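Local coordinates for PduO-type ATP--cob(I)alamin adenosyltransferase (Sulfolobus tokodaii, PDB 1WOZ), which probably transfers the adenosyl group of ATP to the cobalt of cob(I)alamin, making adenosylcobalamin, at residues D53-V57 against W84-R88; D67-S72 against E137-I142; Y92-S96 against L158-R163; G97-L101 against I173-W177. The contacts are given in a common frame with arbitrary orientation. Residues are numbered along the deposited sequence.

How the interactions relate
Three of the four contacts join helices of one five-helix bundle, and the fourth pairs the C-terminal tail with the loop after helix 79-96. Interaction 1 links helices 48-69 and 79-96 nearest the centre of the chain. Interaction 2, its centre about 20 Å from that of interaction 1, joins the end of helix 48-69 to the start of helix 140-163. Interaction 3 pairs the ends of helices 79-96 and 140-163, across the chain's centre from interaction 2 (centres about 33 Å apart). It touches interaction 1 through Asp53 and Tyr92 and interaction 4 through Arg93 and Trp177. Along the chain, interactions 2, 3 and 4 alternate segments; interaction 1 alternates with 2 but closes before 3 and 4 open.

Interaction 1 (D53-V57 against W84-R88); sequences DLERV and WLEER
Both segments are regular helix, 53-57 on helix 48-69 and 84-88 on helix 79-96. They run nearly antiparallel (162°, signed crossing -162°) with axes 12.0 Å apart, a wide gap bridged by long side chains. CA register pairs Asp53 with Arg88 (8.1 Å) and Val57 with Leu85 (8.8 Å). Trp84, chi1 t and chi2 near 69°, fills the gap. Arg56 extends over it with chi1 to chi3 all t, laying its guanidinium flat on the indole: planes 5° apart, Arg56 CZ 3.5 Å from the five-membered ring centroid, a cation-pi stack. Arg56 CD adds a CH-pi contact 3.6 Å from the six-membered ring centroid, while Arg56 NE pairs with Glu60. Such side-chain bridging joins neighbouring antiparallel helices of the five-helix bundle characteristic of PduO-type adenosyltransferases; helix 140-163 packs beside the pair, touching Asp53 and Leu85. At the edge of the indole, Asp53 O lies 3.3 Å from Trp84 CH2 and Val57 CG2 lies 3.9 Å from Trp84 CZ3. Val57, chi1 t, also brings CG2 to 4.2 Å from Leu85 CD2. Arg88 curls back with chi1 to chi3 all m, so that its NE (2.9 Å, 160°) and NH2 (3.2 Å, 137°) both donate to Asp53 OD2 in a salt bridge. Asp53 has chi1 m, and its OD2 is also hydrogen-bonded to Tyr92 OH.

Interaction 2 (D67-S72 against E137-I142); sequences DLSTQS and EINRMI
Asp67, in the last turn of helix 48-69, has chi1 t and points toward segment 137-142. Its OD2 accepts from Asn139 ND2 (3.0 Å, 169°) and from Ile77 N, while the Ile77 carbonyl takes a bond from Asn139 ND2. Asp67 OD1 accepts from a water (2.7 Å) that accepts from Asn139 N (2.9 Å). Leu68, chi1 m and chi2 t, sends CD2 to 3.5 Å from Ile142 CD1 and 3.7 Å from Ile138 CG1; CA register is Leu68 with Ile138 (6.2 Å) and Ser72 with Asn139 (7.0 Å). The contact joins the C-terminal end of one bundle helix to the N-terminus of another: Ile138 and Asn139 are extended (psi 137° and 117°) before helix 140-163, and Asn139 (chi1 t) is its N-cap, OD1 accepting from N of Met141, present as selenomethionine, at 2.9 Å. Thr70 is the first residue after helix 48-69 to leave helical phi/psi, and Gln71 and Ser72 follow with positive phi (50° and 66°), closing the turn with Ser72 N to Asp67 O at 2.8 Å. Ser72, chi1 m, donates OG to Asp67 OD1 (2.6 Å), while a second water donates to Ser72 OG (2.9 Å) and Glu137 O (2.7 Å).

Interaction 3 (Y92-S96 against L158-R163); sequences YRKES and LVANKR
Two helical segments, 92-96 and 158-163, each ending its helix, run in roughly the same direction: 36° between axes, signed crossing +36°, closest approach 9.0 Å. The tightest register is Ser96 with Val159, CA atoms 5.1 Å apart, a distance the small serine permits. Leu158 (chi1 m, chi2 t) points toward the other helix and sets its CB 3.8 Å from Ser96 CB. Val159, chi1 t, wedges in next: CG2 lies 3.0 Å from Tyr92 O, 3.9 Å from Tyr92 CB and 3.9 Å from Ser96 CB, while CG1 is 3.5 Å from Glu95 OE2. Lys162, extended from chi1 to chi3, sets CE 3.3 Å from Glu95 O and CD 4.0 Å from Ser96 CA. Arg163, chi1 m and then extended, meets the Glu95 carboxylate (chi1 and chi2 t) side-on in a bidentate salt bridge, Arg163 NH2 to Glu95 OE1 2.9 Å and Arg163 NE to Glu95 OE2 3.0 Å, both nearly straight. Arg163 NH2 also pairs with Asp49 of helix 48-69, and its guanidinium forms a cation-pi contact with Trp47. Tyr92 reaches Asp53 through its OH. A valine wedge beside a Glu-Arg ion pair here joins two helix ends of the five-helix cobalamin adenosyltransferase bundle.

Interaction 4 (G97-L101 against I173-W177); sequences GPVKL and IGKFW
Leu101 (chi1 m, chi2 t) is the apolar centre, covered over 107 Å² by segment 173-177: its CB lies 4.1 Å from Ile173 CD1 and its CD1 4.0 Å from Trp177 CB. Val99 CG1 approaches the edge of the Trp177 indole (chi1 t) at CE3, 4.4 Å away. Across the backbone, Phe176 (chi1 p) shares a face with Lys100, its CB 3.9 Å from Lys100 CA and its CD1 4.0 Å from Pro98 CB. Residues 98-101 and 175-177 are extended and run antiparallel (end-to-end directions of the full segments 153° apart), with Lys100 and Phe176 a non-hydrogen-bonded pair (CA-CA 4.1 Å). Reciprocal bonds join Val99 N to Trp177 O (2.9 Å) and Trp177 N to Val99 O (2.8 Å). Leu101 N donates to Lys175 O (2.9 Å), but Leu101 O accepts from Ile173 N (2.9 Å), as the chain turns a corner at Gly174 (phi 89°). Gly97 leaves helix 79-96 with phi 81°. OXT of the C-terminal Trp177 forms a salt bridge with Arg93. The arrangement is a short, irregular antiparallel pairing of the C-terminal tail with the loop after helix 79-96, placing Trp177 on Thr89, Ala155 and Leu158 of helices 79-96 and 140-163.

Interaction 1 (D53-V57 against W84-R88)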
loop_
_atom_site.group_PDB
_atom_site.type_symbol
_atom_site.label_atom_id
_atom_site.label_comp_id
_atom_site.label_asym_id
_atom_site.label_seq_id
_atom_site.Cartn_x
_atom_site.Cartn_y
_atom_site.Cartn_z
ATOM N N ASP A 53 17.072 6.054 -12.781
ATOM C CA ASP A 53 17.407 4.880 -11.979
ATOM C C ASP A 53 16.186 4.011 -11.686
ATOM O O ASP A 53 16.239 2.781 -11.818
ATOM C CB ASP A 53 18.058 5.294 -10.648
ATOM C CG ASP A 53 19.473 5.846 -10.839
ATOM O OD1 ASP A 53 20.095 5.516 -11.877
ATOM O OD2 ASP A 53 19.949 6.586 -9.960
ATOM N N LEU A 54 15.096 4.649 -11.266
ATOM C CA LEU A 54 13.876 3.915 -10.943
ATOM C C LEU A 54 13.275 3.241 -12.180
ATOM O O LEU A 54 12.741 2.134 -12.089
ATOM C CB LEU A 54 12.857 4.856 -10.285
ATOM C CG LEU A 54 13.256 5.296 -8.868
ATOM C CD1 LEU A 54 12.342 6.429 -8.419
ATOM C CD2 LEU A 54 13.197 4.103 -7.906
ATOM N N GLU A 55 13.352 3.898 -13.334
ATOM C CA GLU A 55 12.814 3.281 -14.546
ATOM C C GLU A 55 13.590 2.014 -14.880
ATOM O O GLU A 55 12.999 1.045 -15.351
ATOM C CB GLU A 55 12.810 4.276 -15.720
ATOM C CG GLU A 55 11.623 5.241 -15.614
ATOM C CD GLU A 55 11.757 6.486 -16.466
ATOM O OE1 GLU A 55 12.829 6.679 -17.070
ATOM O OE2 GLU A 55 10.787 7.282 -16.516
ATOM N N ARG A 56 14.898 2.002 -14.619
ATOM C CA ARG A 56 15.703 0.798 -14.864
ATOM C C ARG A 56 15.280 -0.313 -13.894
ATOM O O ARG A 56 15.201 -1.496 -14.270
ATOM C CB ARG A 56 17.204 1.093 -14.710
ATOM C CG ARG A 56 18.071 -0.173 -14.602
ATOM C CD ARG A 56 19.545 0.167 -14.808
ATOM N NE ARG A 56 20.404 -0.994 -14.607
ATOM C CZ ARG A 56 21.718 -0.977 -14.812
ATOM N NH1 ARG A 56 22.304 0.146 -15.220
ATOM N NH2 ARG A 56 22.436 -2.073 -14.627
ATOM N N VAL A 57 15.028 0.051 -12.641
ATOM C CA VAL A 57 14.563 -0.935 -11.675
ATOM C C VAL A 57 13.241 -1.597 -12.148
ATOM O O VAL A 57 13.069 -2.799 -12.012
ATOM C CB VAL A 57 14.304 -0.302 -10.265
ATOM C CG1 VAL A 57 13.628 -1.331 -9.344
ATOM C CG2 VAL A 57 15.642 0.145 -9.635
ATOM N N TRP A 84 25.126 -2.554 -9.726
ATOM C CA TRP A 84 24.592 -1.273 -10.139
ATOM C C TRP A 84 23.770 -0.621 -8.995
ATOM O O TRP A 84 23.880 0.572 -8.760
ATOM C CB TRP A 84 23.714 -1.472 -11.382
ATOM C CG TRP A 84 22.994 -0.253 -11.735
ATOM C CD1 TRP A 84 23.538 0.906 -12.221
ATOM C CD2 TRP A 84 21.608 0.020 -11.489
ATOM N NE1 TRP A 84 22.575 1.889 -12.279
ATOM C CE2 TRP A 84 21.386 1.375 -11.833
ATOM C CE3 TRP A 84 20.537 -0.744 -11.014
ATOM C CZ2 TRP A 84 20.127 1.985 -11.710
ATOM C CZ3 TRP A 84 19.279 -0.135 -10.894
ATOM C CH2 TRP A 84 19.095 1.220 -11.241
ATOM N N LEU A 85 22.946 -1.403 -8.296
ATOM C CA LEU A 85 22.147 -0.845 -7.186
ATOM C C LEU A 85 23.067 -0.268 -6.102
ATOM O O LEU A 85 22.850 0.827 -5.601
ATOM C CB LEU A 85 21.258 -1.918 -6.560
ATOM C CG LEU A 85 20.140 -2.497 -7.439
ATOM C CD1 LEU A 85 19.485 -3.626 -6.705
ATOM C CD2 LEU A 85 19.132 -1.405 -7.787
ATOM N N GLU A 86 24.099 -1.016 -5.753
ATOM C CA GLU A 86 25.050 -0.570 -4.738
ATOM C C GLU A 86 25.826 0.682 -5.143
ATOM O O GLU A 86 26.041 1.570 -4.315
ATOM C CB GLU A 86 26.021 -1.699 -4.419
ATOM C CG GLU A 86 25.299 -2.962 -4.012
ATOM C CD GLU A 86 26.238 -4.130 -3.776
ATOM O OE1 GLU A 86 27.222 -4.268 -4.534
ATOM O OE2 GLU A 86 25.977 -4.916 -2.848
ATOM N N GLU A 87 26.246 0.759 -6.403
ATOM C CA GLU A 87 26.995 1.922 -6.872
ATOM C C GLU A 87 26.130 3.169 -6.873
ATOM O O GLU A 87 26.610 4.257 -6.526
ATOM C CB GLU A 87 27.535 1.700 -8.292
ATOM C CG GLU A 87 28.386 0.465 -8.456
ATOM C CD GLU A 87 28.721 0.187 -9.916
ATOM O OE1 GLU A 87 27.845 0.361 -10.790
ATOM O OE2 GLU A 87 29.864 -0.221 -10.187
ATOM N N ARG A 88 24.867 3.042 -7.289
ATOM C CA ARG A 88 23.995 4.218 -7.283
ATOM C C ARG A 88 23.708 4.610 -5.833
ATOM O O ARG A 88 23.601 5.795 -5.506
ATOM C CB ARG A 88 22.682 3.947 -8.045
ATOM C CG ARG A 88 22.859 3.777 -9.560
ATOM C CD ARG A 88 23.563 4.999 -10.166
ATOM N NE ARG A 88 22.794 6.228 -9.985
ATOM C CZ ARG A 88 23.323 7.451 -9.959
ATOM N NH1 ARG A 88 24.636 7.617 -10.095
ATOM N NH2 ARG A 88 22.543 8.512 -9.812
#

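Interaction 2 (D67-S72 against E137-I142)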
loop_
_atom_site.group_PDB
_atom_site.type_symbol
_atom_site.label_atom_id
_atom_site.label_comp_id
_atom_site.label_asym_id
_atom_site.label_seq_id
_atom_site.Cartn_x
_atom_site.Cartn_y
_atom_site.Cartn_z
ATOM N N ASP A 67 12.771 -14.509 -14.634
ATOM C CA ASP A 67 13.727 -15.435 -14.030
ATOM C C ASP A 67 12.881 -16.430 -13.222
ATOM O O ASP A 67 12.930 -17.640 -13.454
ATOM C CB ASP A 67 14.699 -14.661 -13.109
ATOM C CG ASP A 67 15.769 -15.544 -12.488
ATOM O OD1 ASP A 67 15.520 -16.741 -12.236
ATOM O OD2 ASP A 67 16.867 -15.026 -12.223
ATOM N N LEU A 68 12.075 -15.916 -12.292
ATOM C CA LEU A 68 11.208 -16.758 -11.449
ATOM C C LEU A 68 10.293 -17.701 -12.225
ATOM O O LEU A 68 10.172 -18.877 -11.874
ATOM C CB LEU A 68 10.297 -15.895 -10.563
ATOM C CG LEU A 68 10.951 -15.075 -9.459
ATOM C CD1 LEU A 68 9.889 -14.138 -8.836
ATOM C CD2 LEU A 68 11.544 -16.013 -8.411
ATOM N N SER A 69 9.628 -17.163 -13.245
ATOM C CA SER A 69 8.689 -17.903 -14.088
ATOM C C SER A 69 9.305 -18.966 -15.000
ATOM O O SER A 69 8.589 -19.863 -15.468
ATOM C CB SER A 69 7.890 -16.927 -14.970
ATOM O OG SER A 69 7.074 -16.072 -14.182
ATOM N N THR A 70 10.607 -18.871 -15.258
ATOM C CA THR A 70 11.277 -19.825 -16.142
ATOM C C THR A 70 12.460 -20.525 -15.485
ATOM O O THR A 70 13.329 -21.052 -16.181
ATOM C CB THR A 70 11.796 -19.133 -17.426
ATOM O OG1 THR A 70 12.865 -18.242 -17.097
ATOM C CG2 THR A 70 10.679 -18.334 -18.092
ATOM N N GLN A 71 12.485 -20.529 -14.151
ATOM C CA GLN A 71 13.560 -21.156 -13.385
ATOM C C GLN A 71 14.927 -20.704 -13.899
ATOM O O GLN A 71 15.830 -21.519 -14.122
ATOM C CB GLN A 71 13.433 -22.690 -13.455
ATOM C CG GLN A 71 14.316 -23.432 -12.461
ATOM C CD GLN A 71 13.985 -24.930 -12.346
ATOM O OE1 GLN A 71 14.722 -25.691 -11.709
ATOM N NE2 GLN A 71 12.873 -25.351 -12.951
ATOM N N SER A 72 15.056 -19.389 -14.093
ATOM C CA SER A 72 16.280 -18.749 -14.569
ATOM C C SER A 72 16.693 -19.108 -16.004
ATOM O O SER A 72 17.854 -18.917 -16.363
ATOM C CB SER A 72 17.460 -19.053 -13.626
ATOM O OG SER A 72 17.146 -18.793 -12.266
ATOM N N GLU A 137 13.904 -23.593 -5.764
ATOM C CA GLU A 137 14.601 -23.343 -7.019
ATOM C C GLU A 137 14.762 -21.850 -7.317
ATOM O O GLU A 137 15.466 -21.475 -8.248
ATOM C CB GLU A 137 13.847 -24.003 -8.176
ATOM C CG GLU A 137 13.003 -25.203 -7.771
ATOM C CD GLU A 137 11.895 -24.832 -6.789
ATOM O OE1 GLU A 137 11.127 -23.895 -7.088
ATOM O OE2 GLU A 137 11.796 -25.477 -5.724
ATOM N N ILE A 138 14.113 -20.994 -6.546
ATOM C CA ILE A 138 14.233 -19.566 -6.809
ATOM C C ILE A 138 15.689 -19.105 -6.734
ATOM O O ILE A 138 16.441 -19.508 -5.847
ATOM C CB ILE A 138 13.355 -18.735 -5.833
ATOM C CG1 ILE A 138 13.865 -17.295 -5.766
ATOM C CG2 ILE A 138 13.339 -19.379 -4.455
ATOM C CD1 ILE A 138 13.228 -16.476 -4.696
ATOM N N ASN A 139 16.081 -18.274 -7.693
ATOM C CA ASN A 139 17.427 -17.721 -7.757
ATOM C C ASN A 139 17.661 -16.817 -6.535
ATOM O O ASN A 139 16.988 -15.805 -6.362
ATOM C CB ASN A 139 17.572 -16.926 -9.063
ATOM C CG ASN A 139 18.931 -16.253 -9.210
ATOM O OD1 ASN A 139 19.801 -16.349 -8.340
ATOM N ND2 ASN A 139 19.109 -15.553 -10.317
ATOM N N ARG A 140 18.618 -17.200 -5.690
ATOM C CA ARG A 140 18.957 -16.459 -4.471
ATOM C C ARG A 140 19.342 -14.992 -4.726
ATOM O O ARG A 140 19.154 -14.128 -3.862
ATOM C CB ARG A 140 20.106 -17.191 -3.757
ATOM C CG ARG A 140 20.604 -16.556 -2.454
ATOM C CD ARG A 140 19.561 -16.642 -1.334
ATOM N NE ARG A 140 20.043 -16.122 -0.048
ATOM C CZ ARG A 140 21.043 -16.651 0.661
ATOM N NH1 ARG A 140 21.685 -17.726 0.213
ATOM N NH2 ARG A 140 21.393 -16.112 1.829
HETATM N N MSE A 141 19.875 -14.706 -5.909
HETATM C CA MSE A 141 20.280 -13.349 -6.242
HETATM C C MSE A 141 19.083 -12.385 -6.275
HETATM O O MSE A 141 19.242 -11.166 -6.194
HETATM C CB MSE A 141 21.005 -13.319 -7.588
HETATM C CG MSE A 141 21.913 -12.104 -7.764
HETATM SE SE MSE A 141 23.408 -12.007 -6.430
HETATM C CE MSE A 141 23.357 -13.775 -5.761
ATOM N N ILE A 142 17.895 -12.941 -6.404
ATOM C CA ILE A 142 16.679 -12.137 -6.441
ATOM C C ILE A 142 16.441 -11.498 -5.078
ATOM O O ILE A 142 16.093 -10.316 -4.982
ATOM C CB ILE A 142 15.488 -13.012 -6.832
ATOM C CG1 ILE A 142 15.602 -13.346 -8.330
ATOM C CG2 ILE A 142 14.153 -12.298 -6.534
ATOM C CD1 ILE A 142 14.556 -14.342 -8.796
HETATM O O HOH W 1 14.446 -17.938 -10.097
HETATM O O HOH W 2 15.927 -20.996 -10.858
#

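Interaction 3 (Y92-S96 against L158-R163)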
loop_
_atom_site.group_PDB
_atom_site.type_symbol
_atom_site.label_atom_id
_atom_site.label_comp_id
_atom_site.label_asym_id
_atom_site.label_seq_id
_atom_site.Cartn_x
_atom_site.Cartn_y
_atom_site.Cartn_z
ATOM N N TYR A 92 24.199 8.508 -4.245
ATOM C CA TYR A 92 23.184 9.317 -3.569
ATOM C C TYR A 92 23.645 9.685 -2.150
ATOM O O TYR A 92 23.456 10.809 -1.681
ATOM C CB TYR A 92 21.862 8.550 -3.522
ATOM C CG TYR A 92 21.173 8.557 -4.855
ATOM C CD1 TYR A 92 20.698 9.752 -5.389
ATOM C CD2 TYR A 92 21.035 7.388 -5.608
ATOM C CE1 TYR A 92 20.105 9.800 -6.626
ATOM C CE2 TYR A 92 20.440 7.426 -6.873
ATOM C CZ TYR A 92 19.981 8.638 -7.368
ATOM O OH TYR A 92 19.381 8.723 -8.603
ATOM N N ARG A 93 24.264 8.729 -1.478
ATOM C CA ARG A 93 24.749 8.969 -0.136
ATOM C C ARG A 93 25.871 10.007 -0.165
ATOM O O ARG A 93 26.032 10.777 0.787
ATOM C CB ARG A 93 25.228 7.652 0.475
ATOM C CG ARG A 93 26.097 7.825 1.703
ATOM C CD ARG A 93 25.345 8.408 2.922
ATOM N NE ARG A 93 26.264 8.449 4.057
ATOM C CZ ARG A 93 27.371 9.196 4.091
ATOM N NH1 ARG A 93 27.682 9.984 3.067
ATOM N NH2 ARG A 93 28.208 9.109 5.121
ATOM N N LYS A 94 26.658 10.031 -1.240
ATOM C CA LYS A 94 27.720 11.042 -1.337
ATOM C C LYS A 94 27.071 12.417 -1.361
ATOM O O LYS A 94 27.602 13.374 -0.783
ATOM C CB LYS A 94 28.573 10.874 -2.609
ATOM C CG LYS A 94 29.623 9.765 -2.536
ATOM C CD LYS A 94 30.382 9.642 -3.874
ATOM C CE LYS A 94 31.726 8.919 -3.724
ATOM N NZ LYS A 94 31.638 7.697 -2.871
ATOM N N GLU A 95 25.914 12.523 -2.012
ATOM C CA GLU A 95 25.236 13.814 -2.082
ATOM C C GLU A 95 24.549 14.191 -0.774
ATOM O O GLU A 95 24.604 15.346 -0.360
ATOM C CB GLU A 95 24.180 13.839 -3.204
ATOM C CG GLU A 95 23.548 15.236 -3.422
ATOM C CD GLU A 95 22.493 15.268 -4.519
ATOM O OE1 GLU A 95 22.549 14.438 -5.464
ATOM O OE2 GLU A 95 21.612 16.140 -4.443
ATOM N N SER A 96 23.889 13.236 -0.124
ATOM C CA SER A 96 23.181 13.559 1.107
ATOM C C SER A 96 24.116 13.721 2.287
ATOM O O SER A 96 23.812 14.450 3.230
ATOM C CB SER A 96 22.142 12.473 1.452
ATOM O OG SER A 96 22.777 11.268 1.828
ATOM N N LEU A 158 16.768 10.313 1.254
ATOM C CA LEU A 158 17.627 11.283 1.953
ATOM C C LEU A 158 17.966 12.448 1.014
ATOM O O LEU A 158 17.927 13.623 1.415
ATOM C CB LEU A 158 18.952 10.633 2.388
ATOM C CG LEU A 158 18.875 9.414 3.310
ATOM C CD1 LEU A 158 20.290 8.914 3.600
ATOM C CD2 LEU A 158 18.130 9.786 4.607
ATOM N N VAL A 159 18.324 12.119 -0.227
ATOM C CA VAL A 159 18.667 13.141 -1.196
ATOM C C VAL A 159 17.436 13.972 -1.562
ATOM O O VAL A 159 17.540 15.207 -1.731
ATOM C CB VAL A 159 19.324 12.525 -2.468
ATOM C CG1 VAL A 159 19.446 13.594 -3.564
ATOM C CG2 VAL A 159 20.740 11.988 -2.112
ATOM N N ALA A 160 16.272 13.321 -1.658
ATOM C CA ALA A 160 15.031 14.047 -1.966
ATOM C C ALA A 160 14.775 15.143 -0.926
ATOM O O ALA A 160 14.410 16.289 -1.279
ATOM C CB ALA A 160 13.831 13.080 -1.984
ATOM N N ASN A 161 14.903 14.802 0.356
ATOM C CA ASN A 161 14.690 15.820 1.398
ATOM C C ASN A 161 15.735 16.921 1.317
ATOM O O ASN A 161 15.411 18.091 1.432
ATOM C CB ASN A 161 14.682 15.193 2.809
ATOM C CG ASN A 161 13.321 14.612 3.158
ATOM O OD1 ASN A 161 12.299 15.050 2.612
ATOM N ND2 ASN A 161 13.295 13.628 4.052
ATOM N N LYS A 162 16.997 16.558 1.124
ATOM C CA LYS A 162 18.037 17.583 0.991
ATOM C C LYS A 162 17.708 18.539 -0.154
ATOM O O LYS A 162 17.795 19.769 -0.004
ATOM C CB LYS A 162 19.396 16.941 0.717
ATOM C CG LYS A 162 20.527 17.946 0.525
ATOM C CD LYS A 162 21.843 17.202 0.338
ATOM C CE LYS A 162 22.997 18.148 0.001
ATOM N NZ LYS A 162 23.372 18.968 1.180
ATOM N N ARG A 163 17.332 17.990 -1.307
ATOM C CA ARG A 163 16.997 18.837 -2.447
ATOM C C ARG A 163 15.766 19.692 -2.180
ATOM O O ARG A 163 15.566 20.715 -2.839
ATOM C CB ARG A 163 16.780 17.991 -3.713
ATOM C CG ARG A 163 18.071 17.323 -4.200
ATOM C CD ARG A 163 17.849 16.502 -5.493
ATOM N NE ARG A 163 19.054 15.774 -5.882
ATOM C CZ ARG A 163 19.116 14.920 -6.900
ATOM N NH1 ARG A 163 18.036 14.692 -7.638
ATOM N NH2 ARG A 163 20.245 14.270 -7.162
#

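Interaction 4 (G97-L101 against I173-W177)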
loop_
_atom_site.group_PDB
_atom_site.type_symbol
_atom_site.label_atom_id
_atom_site.label_comp_id
_atom_site.label_asym_id
_atom_site.label_seq_id
_atom_site.Cartn_x
_atom_site.Cartn_y
_atom_site.Cartn_z
ATOM N N GLY A 97 25.265 13.061 2.233
ATOM C CA GLY A 97 26.157 13.137 3.376
ATOM C C GLY A 97 25.655 12.151 4.429
ATOM O O GLY A 97 24.641 11.462 4.217
ATOM N N PRO A 98 26.330 12.063 5.584
ATOM C CA PRO A 98 25.912 11.133 6.640
ATOM C C PRO A 98 24.590 11.490 7.312
ATOM O O PRO A 98 24.247 12.661 7.471
ATOM C CB PRO A 98 27.082 11.177 7.631
ATOM C CG PRO A 98 27.554 12.627 7.514
ATOM C CD PRO A 98 27.522 12.836 5.988
ATOM N N VAL A 99 23.854 10.467 7.718
ATOM C CA VAL A 99 22.586 10.682 8.403
ATOM C C VAL A 99 22.534 9.802 9.656
ATOM O O VAL A 99 23.013 8.669 9.647
ATOM C CB VAL A 99 21.365 10.336 7.475
ATOM C CG1 VAL A 99 21.294 8.802 7.212
ATOM C CG2 VAL A 99 20.065 10.818 8.114
ATOM N N LYS A 100 21.991 10.352 10.740
ATOM C CA LYS A 100 21.819 9.606 11.981
ATOM C C LYS A 100 20.702 8.581 11.767
ATOM O O LYS A 100 19.762 8.830 10.992
ATOM C CB LYS A 100 21.361 10.537 13.104
ATOM C CG LYS A 100 22.412 11.523 13.623
ATOM C CD LYS A 100 21.749 12.440 14.653
ATOM C CE LYS A 100 22.740 12.977 15.675
ATOM N NZ LYS A 100 23.811 13.736 15.003
ATOM N N LEU A 101 20.798 7.455 12.473
ATOM C CA LEU A 101 19.785 6.393 12.414
ATOM C C LEU A 101 19.078 6.369 13.782
ATOM O O LEU A 101 19.702 6.688 14.806
ATOM C CB LEU A 101 20.480 5.050 12.130
ATOM C CG LEU A 101 21.281 5.065 10.816
ATOM C CD1 LEU A 101 22.050 3.741 10.661
ATOM C CD2 LEU A 101 20.309 5.280 9.627
ATOM N N ILE A 173 19.252 6.097 17.615
ATOM C CA ILE A 173 19.725 4.850 18.227
ATOM C C ILE A 173 21.243 4.874 18.426
ATOM O O ILE A 173 21.839 3.868 18.789
ATOM C CB ILE A 173 19.353 3.607 17.382
ATOM C CG1 ILE A 173 19.952 3.726 15.976
ATOM C CG2 ILE A 173 17.861 3.454 17.348
ATOM C CD1 ILE A 173 19.983 2.444 15.210
ATOM N N GLY A 174 21.865 6.021 18.162
ATOM C CA GLY A 174 23.293 6.151 18.383
ATOM C C GLY A 174 24.252 5.795 17.269
ATOM O O GLY A 174 25.470 5.842 17.466
ATOM N N LYS A 175 23.722 5.450 16.100
ATOM C CA LYS A 175 24.572 5.094 14.961
ATOM C C LYS A 175 24.264 6.031 13.799
ATOM O O LYS A 175 23.205 6.648 13.780
ATOM C CB LYS A 175 24.259 3.656 14.512
ATOM C CG LYS A 175 24.547 2.582 15.562
ATOM C CD LYS A 175 26.043 2.382 15.712
ATOM C CE LYS A 175 26.663 1.985 14.365
ATOM N NZ LYS A 175 28.119 1.738 14.472
ATOM N N PHE A 176 25.179 6.151 12.840
ATOM C CA PHE A 176 24.893 6.970 11.664
ATOM C C PHE A 176 25.351 6.212 10.417
ATOM O O PHE A 176 26.175 5.291 10.494
ATOM C CB PHE A 176 25.555 8.369 11.758
ATOM C CG PHE A 176 27.065 8.362 11.619
ATOM C CD1 PHE A 176 27.663 8.341 10.355
ATOM C CD2 PHE A 176 27.885 8.379 12.752
ATOM C CE1 PHE A 176 29.059 8.340 10.208
ATOM C CE2 PHE A 176 29.282 8.378 12.623
ATOM C CZ PHE A 176 29.871 8.357 11.349
ATOM N N TRP A 177 24.802 6.578 9.268
ATOM C CA TRP A 177 25.168 5.914 8.035
ATOM C C TRP A 177 25.689 6.926 7.026
ATOM O O TRP A 177 24.963 7.909 6.757
ATOM C CB TRP A 177 23.959 5.183 7.444
ATOM C CG TRP A 177 24.296 4.568 6.125
ATOM C CD1 TRP A 177 25.306 3.668 5.873
ATOM C CD2 TRP A 177 23.661 4.822 4.864
ATOM N NE1 TRP A 177 25.336 3.352 4.530
ATOM C CE2 TRP A 177 24.339 4.042 3.890
ATOM C CE3 TRP A 177 22.591 5.629 4.462
ATOM C CZ2 TRP A 177 23.975 4.052 2.540
ATOM C CZ3 TRP A 177 22.226 5.639 3.120
ATOM C CH2 TRP A 177 22.916 4.856 2.174
ATOM O OXT TRP A 177 26.809 6.724 6.511
#